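Local coordinates for protein neural-cadherin (Drosophila melanogaster, PDB 3UBH) that mediates calcium-dependent cell adhesion, preferentially binding its own kind on neighbouring cells, at residues I360-S365 and V396-K401; P327-H332 and S343-K348. All coordinates share one frame; numbering follows the deposited sequence.

Contact 1 of 2, residues I360-S365 and V396-K401; sequences IEYLVS and VTAKDK. With CA (calcium ion), chain G.
The carbonyl oxygen Glu361 O receives Lys399 N at 2.9 Å in a nearly straight bond (170°), and the CA-H of Ala398 approaches the same oxygen. Glu361 N returns a bond to Lys399 O, closing a hydrogen-bonded antiparallel pair; Leu363 and Thr397 repeat the pattern with a second pair of bonds. Between these pairs, Ala398 CB fits against two neighbours on the inner face: Tyr362 CE2 at 3.7 Å, met obliquely, and Ile360 CG2 at 3.9 Å. With CG1 beside the backbone N (chi1 -66°), Ile360 turns its CG2 over one face of the Tyr362 ring, offset toward the rim, while Tyr362 OH is bonded by Ala349 N. On the other face Glu361 and Lys399 run side by side in the same direction; Glu361 OE1 lies beside Lys399 CD at 4.1 Å while Lys399 NZ stays 6.1 Å from that oxygen, so no salt bridge forms between them. Lys401 NZ is nearer to Glu361 OE1, at 4.8 Å, but also not in contact. At the far end Asp400 OD2 binds a calcium ion at 2.7 Å, with Asn318, Asn320, Asp351, Asp353 and Asn357 completing the site. Asp400 OD1 accepts Gly402 N and Lys406 N, which should fix the rotation of the carboxylate. Strand 391-400 runs between strand 360-364 and strand 407-417, and Tyr362, Val396 and Ala398 all touch Phe324 of strand 323-324 in the opposing sheet.

Contact 2 of 2, residues P327-H332 and S343-K348; sequences PDYQAH and SILRVK
Val347 CG2 stands almost over the centre of the Tyr329 ring, 3.5 Å from the centroid and 6° off the ring normal, a CH-pi contact made by a single methyl. Tyr329 CG lies anti to the carbonyl carbon (chi1 -62°), which swings the ring inward along Val347 toward Lys348. Leu345 crosses the tyrosine at about a right angle: its CG sits between the backbone N and the carbonyl carbon (chi1 81°), and CD1 comes against Tyr329 CB at 3.4 Å, oblique to the ring. The small Ala331 meets Ile344 through its CB, 3.8 Å from Ile344 CG2, and reaches Leu345 CB only at 4.4 Å. Val412 of strand 407-417 touches both Tyr329 and Leu345, and Phe324 touches Tyr329 and Val347, so the packed side continues into the domain core. Tyr329 OH is held by Leu326 N. Trimming Tyr329 to an alanine is likely to leave the Val347 methyl without an aromatic face and Leu326 N without its hydroxyl partner, opening a gap between the two sheets. The alternate residues behave differently: Gln330 and Arg346 leave the backbone on the side away from the partner segment, and the end of Lys348 leads off, giving a solvent-exposed side that adds little to the contact. No backbone pairing joins the segments; the axes of 328-332 and 343-346 come no closer than 7.3 Å. Strand 328-335 bonds instead to strand 407-417, through Tyr329 and Ala331, and strand 343-350 to strand 376-379. Such packing between the edge strand 328-335 of one sheet and strand 343-350, an inner strand of the facing sheet, is characteristic of the cadherin domain, a Greek-key beta sandwich whose first strand is split: 323-324 pairs in one sheet, then 328-335 crosses to the other.

How the contacts relate
Both contacts belong to the last of the four cadherin domains in this chain, their centres about 14 Å apart. Contact 2 closes before contact 1 opens, and strand 343-350 is followed directly by strand 360-364. Contact 1 is pairing within one sheet, whose outermost strands are 328-335 and 360-364; contact 2 joins that sheet, through 328-335, to the facing one. They meet where Tyr362 reaches strand 343-350: its OH lies 3.7 Å from Lys348 CA and its CE2 4.0 Å from Val347 CG1, so one valine lies between the two tyrosines. Both line one core, and contact 1 runs on to the domain end where Asp400 binds calcium, at the junction with the preceding domain.

Contact 1 of 2, residues I360-S365 and V396-K401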
ATOM      1  N   ILE A 360     -15.192  22.763 -10.275  1.00 65.36           N
ATOM      2  CA  ILE A 360     -15.192  23.795 -11.319  1.00 62.33           C
ATOM      3  C   ILE A 360     -14.922  25.226 -10.818  1.00 63.30           C
ATOM      4  O   ILE A 360     -15.625  25.749  -9.938  1.00 65.59           O
ATOM      5  CB  ILE A 360     -16.508  23.751 -12.132  1.00 60.58           C
ATOM      6  CG1 ILE A 360     -16.596  22.449 -12.924  1.00 59.50           C
ATOM      7  CG2 ILE A 360     -16.622  24.956 -13.068  1.00 58.60           C
ATOM      8  CD1 ILE A 360     -18.015  22.063 -13.279  1.00 61.13           C
ATOM      9  N   GLU A 361     -13.900  25.845 -11.396  1.00 61.81           N
ATOM     10  CA  GLU A 361     -13.615  27.241 -11.151  1.00 62.83           C
ATOM     11  C   GLU A 361     -13.998  28.017 -12.410  1.00 59.20           C
ATOM     12  O   GLU A 361     -13.952  27.467 -13.516  1.00 56.65           O
ATOM     13  CB  GLU A 361     -12.134  27.429 -10.835  1.00 65.06           C
ATOM     14  CG  GLU A 361     -11.823  28.715 -10.084  1.00 69.80           C
ATOM     15  CD  GLU A 361     -10.482  29.338 -10.477  1.00 73.25           C
ATOM     16  OE1 GLU A 361      -9.551  28.596 -10.900  1.00 74.15           O
ATOM     17  OE2 GLU A 361     -10.369  30.583 -10.356  1.00 74.21           O
ATOM     18  N   TYR A 362     -14.390  29.280 -12.240  1.00 59.19           N
ATOM     19  CA  TYR A 362     -14.784  30.126 -13.374  1.00 56.41           C
ATOM     20  C   TYR A 362     -13.890  31.349 -13.543  1.00 57.16           C
ATOM     21  O   TYR A 362     -13.550  32.031 -12.566  1.00 59.86           O
ATOM     22  CB  TYR A 362     -16.228  30.600 -13.244  1.00 55.85           C
ATOM     23  CG  TYR A 362     -17.276  29.524 -13.370  1.00 55.23           C
ATOM     24  CD1 TYR A 362     -17.934  29.035 -12.244  1.00 57.30           C
ATOM     25  CD2 TYR A 362     -17.620  28.999 -14.612  1.00 53.30           C
ATOM     26  CE1 TYR A 362     -18.905  28.044 -12.349  1.00 57.67           C
ATOM     27  CE2 TYR A 362     -18.599  27.999 -14.723  1.00 53.57           C
ATOM     28  CZ  TYR A 362     -19.232  27.530 -13.585  1.00 55.32           C
ATOM     29  OH  TYR A 362     -20.197  26.556 -13.686  1.00 56.37           O
ATOM     30  N   LEU A 363     -13.529  31.628 -14.793  1.00 55.29           N
ATOM     31  CA  LEU A 363     -12.742  32.812 -15.132  1.00 56.23           C
ATOM     32  C   LEU A 363     -13.404  33.616 -16.255  1.00 54.13           C
ATOM     33  O   LEU A 363     -14.297  33.124 -16.953  1.00 52.38           O
ATOM     34  CB  LEU A 363     -11.312  32.424 -15.535  1.00 57.25           C
ATOM     35  CG  LEU A 363     -10.578  31.323 -14.762  1.00 59.17           C
ATOM     36  CD1 LEU A 363      -9.327  30.891 -15.515  1.00 60.64           C
ATOM     37  CD2 LEU A 363     -10.218  31.775 -13.372  1.00 62.82           C
ATOM     38  N   VAL A 364     -12.945  34.850 -16.428  1.00 55.03           N
ATOM     39  CA  VAL A 364     -13.457  35.743 -17.462  1.00 53.15           C
ATOM     40  C   VAL A 364     -12.287  36.509 -18.092  1.00 54.65           C
ATOM     41  O   VAL A 364     -11.393  36.971 -17.380  1.00 57.29           O
ATOM     42  CB  VAL A 364     -14.514  36.671 -16.852  1.00 52.97           C
ATOM     43  CG1 VAL A 364     -14.611  37.959 -17.603  1.00 53.14           C
ATOM     44  CG2 VAL A 364     -15.866  35.965 -16.816  1.00 50.83           C
ATOM     45  N   SER A 365     -12.278  36.621 -19.421  1.00 53.57           N
ATOM     46  CA  SER A 365     -11.135  37.204 -20.145  1.00 55.67           C
ATOM     47  C   SER A 365     -11.113  38.740 -20.166  1.00 57.50           C
ATOM     48  O   SER A 365     -10.092  39.362 -20.500  1.00 60.70           O
ATOM     49  CB  SER A 365     -11.079  36.658 -21.570  1.00 54.74           C
ATOM     50  OG  SER A 365     -12.180  37.104 -22.334  1.00 52.55           O
ATOM     51  N   VAL A 396     -15.745  33.188 -21.136  1.00 44.32           N
ATOM     52  CA  VAL A 396     -15.768  32.528 -19.828  1.00 44.92           C
ATOM     53  C   VAL A 396     -15.071  31.185 -19.942  1.00 45.82           C
ATOM     54  O   VAL A 396     -15.309  30.405 -20.888  1.00 45.09           O
ATOM     55  CB  VAL A 396     -17.178  32.145 -19.347  1.00 44.33           C
ATOM     56  CG1 VAL A 396     -17.359  32.530 -17.890  1.00 45.01           C
ATOM     57  CG2 VAL A 396     -18.231  32.742 -20.218  1.00 43.19           C
ATOM     58  N   THR A 397     -14.242  30.897 -18.953  1.00 47.24           N
ATOM     59  CA  THR A 397     -13.630  29.599 -18.868  1.00 47.96           C
ATOM     60  C   THR A 397     -14.251  28.925 -17.672  1.00 48.81           C
ATOM     61  O   THR A 397     -14.511  29.594 -16.671  1.00 49.98           O
ATOM     62  CB  THR A 397     -12.116  29.723 -18.691  1.00 49.61           C
ATOM     63  OG1 THR A 397     -11.590  30.529 -19.753  1.00 48.76           O
ATOM     64  CG2 THR A 397     -11.457  28.350 -18.712  1.00 50.32           C
ATOM     65  N   ALA A 398     -14.549  27.631 -17.808  1.00 48.97           N
ATOM     66  CA  ALA A 398     -14.775  26.749 -16.656  1.00 50.62           C
ATOM     67  C   ALA A 398     -13.653  25.707 -16.613  1.00 51.93           C
ATOM     68  O   ALA A 398     -13.504  24.879 -17.527  1.00 51.40           O
ATOM     69  CB  ALA A 398     -16.132  26.091 -16.716  1.00 50.07           C
ATOM     70  N   LYS A 399     -12.862  25.775 -15.548  1.00 54.24           N
ATOM     71  CA  LYS A 399     -11.601  25.048 -15.434  1.00 56.08           C
ATOM     72  C   LYS A 399     -11.743  24.073 -14.278  1.00 58.03           C
ATOM     73  O   LYS A 399     -12.078  24.491 -13.160  1.00 60.17           O
ATOM     74  CB  LYS A 399     -10.502  26.064 -15.122  1.00 57.78           C
ATOM     75  CG  LYS A 399      -9.070  25.575 -15.114  1.00 60.91           C
ATOM     76  CD  LYS A 399      -8.242  26.473 -14.185  1.00 65.67           C
ATOM     77  CE  LYS A 399      -7.088  27.169 -14.914  1.00 68.71           C
ATOM     78  NZ  LYS A 399      -5.916  26.287 -15.197  1.00 70.41           N
ATOM     79  N   ASP A 400     -11.513  22.785 -14.525  1.00 57.90           N
ATOM     80  CA  ASP A 400     -11.599  21.803 -13.441  1.00 59.94           C
ATOM     81  C   ASP A 400     -10.333  21.790 -12.590  1.00 62.66           C
ATOM     82  O   ASP A 400      -9.355  22.474 -12.909  1.00 63.08           O
ATOM     83  CB  ASP A 400     -11.975  20.389 -13.941  1.00 59.38           C
ATOM     84  CG  ASP A 400     -10.857  19.705 -14.733  1.00 59.53           C
ATOM     85  OD1 ASP A 400      -9.669  19.831 -14.366  1.00 60.67           O
ATOM     86  OD2 ASP A 400     -11.179  19.008 -15.718  1.00 59.42           O
ATOM     87  N   LYS A 401     -10.357  21.012 -11.511  1.00 65.09           N
ATOM     88  CA  LYS A 401      -9.203  20.895 -10.622  1.00 68.23           C
ATOM     89  C   LYS A 401      -8.442  19.577 -10.815  1.00 68.57           C
ATOM     90  O   LYS A 401      -7.830  19.054  -9.880  1.00 71.68           O
ATOM     91  CB  LYS A 401      -9.618  21.093  -9.158  1.00 71.55           C
ATOM     92  CG  LYS A 401     -10.215  22.472  -8.845  1.00 71.99           C
ATOM     93  CD  LYS A 401     -10.157  22.783  -7.345  1.00 77.14           C
ATOM     94  CE  LYS A 401     -11.054  23.961  -6.961  1.00 78.81           C
ATOM     95  NZ  LYS A 401     -10.735  25.211  -7.713  1.00 76.80           N
TER
HETATM   96 CA    CA G 857     -12.897  16.927 -15.609  1.00 52.86          CA

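Contact 2 of 2, residues P327-H332 and S343-K348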
ATOM      1  N   PRO A 327     -24.014  27.040 -25.843  1.00 51.09           N
ATOM      2  CA  PRO A 327     -22.790  27.311 -26.615  1.00 49.87           C
ATOM      3  C   PRO A 327     -22.286  28.750 -26.482  1.00 47.97           C
ATOM      4  O   PRO A 327     -21.116  29.019 -26.725  1.00 46.69           O
ATOM      5  CB  PRO A 327     -23.214  27.025 -28.060  1.00 52.33           C
ATOM      6  CG  PRO A 327     -24.682  27.245 -28.078  1.00 53.89           C
ATOM      7  CD  PRO A 327     -25.194  26.879 -26.714  1.00 53.62           C
ATOM      8  N   ASP A 328     -23.173  29.670 -26.136  1.00 48.42           N
ATOM      9  CA  ASP A 328     -22.776  31.058 -25.866  1.00 47.89           C
ATOM     10  C   ASP A 328     -23.844  31.780 -25.056  1.00 48.23           C
ATOM     11  O   ASP A 328     -24.993  31.349 -25.009  1.00 50.08           O
ATOM     12  CB  ASP A 328     -22.433  31.827 -27.150  1.00 48.19           C
ATOM     13  CG  ASP A 328     -23.562  31.834 -28.142  1.00 50.73           C
ATOM     14  OD1 ASP A 328     -24.211  32.903 -28.293  1.00 51.69           O
ATOM     15  OD2 ASP A 328     -23.797  30.776 -28.767  1.00 51.57           O
ATOM     16  N   TYR A 329     -23.448  32.859 -24.395  1.00 47.61           N
ATOM     17  CA  TYR A 329     -24.344  33.577 -23.505  1.00 48.81           C
ATOM     18  C   TYR A 329     -24.438  35.042 -23.897  1.00 49.01           C
ATOM     19  O   TYR A 329     -23.452  35.661 -24.318  1.00 48.68           O
ATOM     20  CB  TYR A 329     -23.881  33.442 -22.055  1.00 48.50           C
ATOM     21  CG  TYR A 329     -23.865  32.023 -21.544  1.00 49.50           C
ATOM     22  CD1 TYR A 329     -22.767  31.190 -21.770  1.00 48.38           C
ATOM     23  CD2 TYR A 329     -24.944  31.511 -20.829  1.00 51.45           C
ATOM     24  CE1 TYR A 329     -22.755  29.872 -21.307  1.00 49.85           C
ATOM     25  CE2 TYR A 329     -24.939  30.204 -20.353  1.00 52.89           C
ATOM     26  CZ  TYR A 329     -23.845  29.386 -20.597  1.00 52.07           C
ATOM     27  OH  TYR A 329     -23.847  28.082 -20.135  1.00 53.30           O
ATOM     28  N   GLN A 330     -25.629  35.594 -23.730  1.00 50.63           N
ATOM     29  CA  GLN A 330     -25.945  36.917 -24.212  1.00 51.24           C
ATOM     30  C   GLN A 330     -26.873  37.602 -23.211  1.00 52.59           C
ATOM     31  O   GLN A 330     -27.869  37.019 -22.793  1.00 54.34           O
ATOM     32  CB  GLN A 330     -26.654  36.757 -25.545  1.00 52.63           C
ATOM     33  CG  GLN A 330     -26.579  37.929 -26.462  1.00 53.38           C
ATOM     34  CD  GLN A 330     -27.282  37.661 -27.774  1.00 55.98           C
ATOM     35  OE1 GLN A 330     -27.552  36.510 -28.120  1.00 57.84           O
ATOM     36  NE2 GLN A 330     -27.570  38.717 -28.519  1.00 56.05           N
ATOM     37  N   ALA A 331     -26.547  38.829 -22.820  1.00 52.63           N
ATOM     38  CA  ALA A 331     -27.463  39.643 -22.004  1.00 54.36           C
ATOM     39  C   ALA A 331     -27.748  40.939 -22.744  1.00 54.91           C
ATOM     40  O   ALA A 331     -26.848  41.521 -23.345  1.00 53.63           O
ATOM     41  CB  ALA A 331     -26.881  39.922 -20.633  1.00 53.66           C
ATOM     42  N   HIS A 332     -29.002  41.376 -22.710  1.00 57.71           N
ATOM     43  CA  HIS A 332     -29.429  42.560 -23.449  1.00 59.32           C
ATOM     44  C   HIS A 332     -29.882  43.690 -22.538  1.00 59.61           C
ATOM     45  O   HIS A 332     -30.080  43.489 -21.337  1.00 60.43           O
ATOM     46  CB  HIS A 332     -30.582  42.208 -24.380  1.00 62.52           C
ATOM     47  CG  HIS A 332     -30.149  41.734 -25.727  1.00 66.22           C
ATOM     48  ND1 HIS A 332     -29.865  42.602 -26.764  1.00 69.66           N
ATOM     49  CD2 HIS A 332     -29.958  40.482 -26.214  1.00 69.56           C
ATOM     50  CE1 HIS A 332     -29.517  41.904 -27.833  1.00 71.87           C
ATOM     51  NE2 HIS A 332     -29.565  40.615 -27.525  1.00 72.41           N
ATOM     52  N   SER A 343     -25.471  41.563 -10.900  1.00 69.63           N
ATOM     53  CA  SER A 343     -25.565  40.331 -11.682  1.00 67.17           C
ATOM     54  C   SER A 343     -26.065  40.675 -13.076  1.00 64.06           C
ATOM     55  O   SER A 343     -27.163  41.212 -13.233  1.00 65.39           O
ATOM     56  CB  SER A 343     -26.510  39.329 -11.019  1.00 70.41           C
ATOM     57  OG  SER A 343     -26.167  39.125  -9.662  1.00 74.43           O
ATOM     58  N   ILE A 344     -25.245  40.388 -14.080  1.00 60.57           N
ATOM     59  CA  ILE A 344     -25.603  40.658 -15.469  1.00 57.82           C
ATOM     60  C   ILE A 344     -26.246  39.414 -16.079  1.00 57.59           C
ATOM     61  O   ILE A 344     -27.299  39.488 -16.730  1.00 57.82           O
ATOM     62  CB  ILE A 344     -24.380  41.114 -16.269  1.00 55.12           C
ATOM     63  CG1 ILE A 344     -24.077  42.582 -15.955  1.00 55.95           C
ATOM     64  CG2 ILE A 344     -24.607  40.939 -17.753  1.00 53.28           C
ATOM     65  CD1 ILE A 344     -22.667  43.018 -16.275  1.00 54.20           C
ATOM     66  N   LEU A 345     -25.609  38.271 -15.850  1.00 57.31           N
ATOM     67  CA  LEU A 345     -26.170  36.986 -16.243  1.00 57.58           C
ATOM     68  C   LEU A 345     -25.508  35.886 -15.443  1.00 58.30           C
ATOM     69  O   LEU A 345     -24.435  36.087 -14.865  1.00 58.10           O
ATOM     70  CB  LEU A 345     -25.988  36.726 -17.744  1.00 55.01           C
ATOM     71  CG  LEU A 345     -24.641  36.212 -18.269  1.00 52.84           C
ATOM     72  CD1 LEU A 345     -24.863  35.424 -19.532  1.00 51.78           C
ATOM     73  CD2 LEU A 345     -23.633  37.329 -18.510  1.00 51.62           C
ATOM     74  N   ARG A 346     -26.150  34.727 -15.425  1.00 59.68           N
ATOM     75  CA  ARG A 346     -25.609  33.557 -14.766  1.00 60.79           C
ATOM     76  C   ARG A 346     -25.177  32.538 -15.818  1.00 58.57           C
ATOM     77  O   ARG A 346     -25.829  32.367 -16.854  1.00 58.10           O
ATOM     78  CB  ARG A 346     -26.647  32.950 -13.824  1.00 65.07           C
ATOM     79  CG  ARG A 346     -26.059  32.079 -12.730  1.00 68.09           C
ATOM     80  CD  ARG A 346     -27.105  31.101 -12.232  1.00 74.73           C
ATOM     81  NE  ARG A 346     -26.620  30.273 -11.128  1.00 79.44           N
ATOM     82  CZ  ARG A 346     -26.916  30.470  -9.841  1.00 85.25           C
ATOM     83  NH1 ARG A 346     -27.702  31.477  -9.467  1.00 87.50           N
ATOM     84  NH2 ARG A 346     -26.426  29.648  -8.919  1.00 88.74           N
ATOM     85  N   VAL A 347     -24.077  31.856 -15.523  1.00 57.77           N
ATOM     86  CA  VAL A 347     -23.450  30.898 -16.420  1.00 55.56           C
ATOM     87  C   VAL A 347     -23.291  29.560 -15.685  1.00 57.24           C
ATOM     88  O   VAL A 347     -23.099  29.544 -14.468  1.00 59.38           O
ATOM     89  CB  VAL A 347     -22.113  31.483 -16.864  1.00 52.89           C
ATOM     90  CG1 VAL A 347     -21.012  30.481 -16.824  1.00 53.20           C
ATOM     91  CG2 VAL A 347     -22.249  32.096 -18.220  1.00 51.93           C
ATOM     92  N   LYS A 348     -23.407  28.440 -16.399  1.00 56.86           N
ATOM     93  CA  LYS A 348     -23.198  27.128 -15.782  1.00 58.14           C
ATOM     94  C   LYS A 348     -22.551  26.100 -16.712  1.00 56.96           C
ATOM     95  O   LYS A 348     -22.852  26.042 -17.906  1.00 55.55           O
ATOM     96  CB  LYS A 348     -24.502  26.572 -15.209  1.00 61.49           C
ATOM     97  CG  LYS A 348     -24.302  25.519 -14.130  1.00 63.09           C
ATOM     98  CD  LYS A 348     -25.607  24.809 -13.816  1.00 66.19           C
ATOM     99  CE  LYS A 348     -25.491  23.972 -12.566  1.00 69.56           C
ATOM    100  NZ  LYS A 348     -26.768  24.013 -11.807  1.00 74.36           N
TER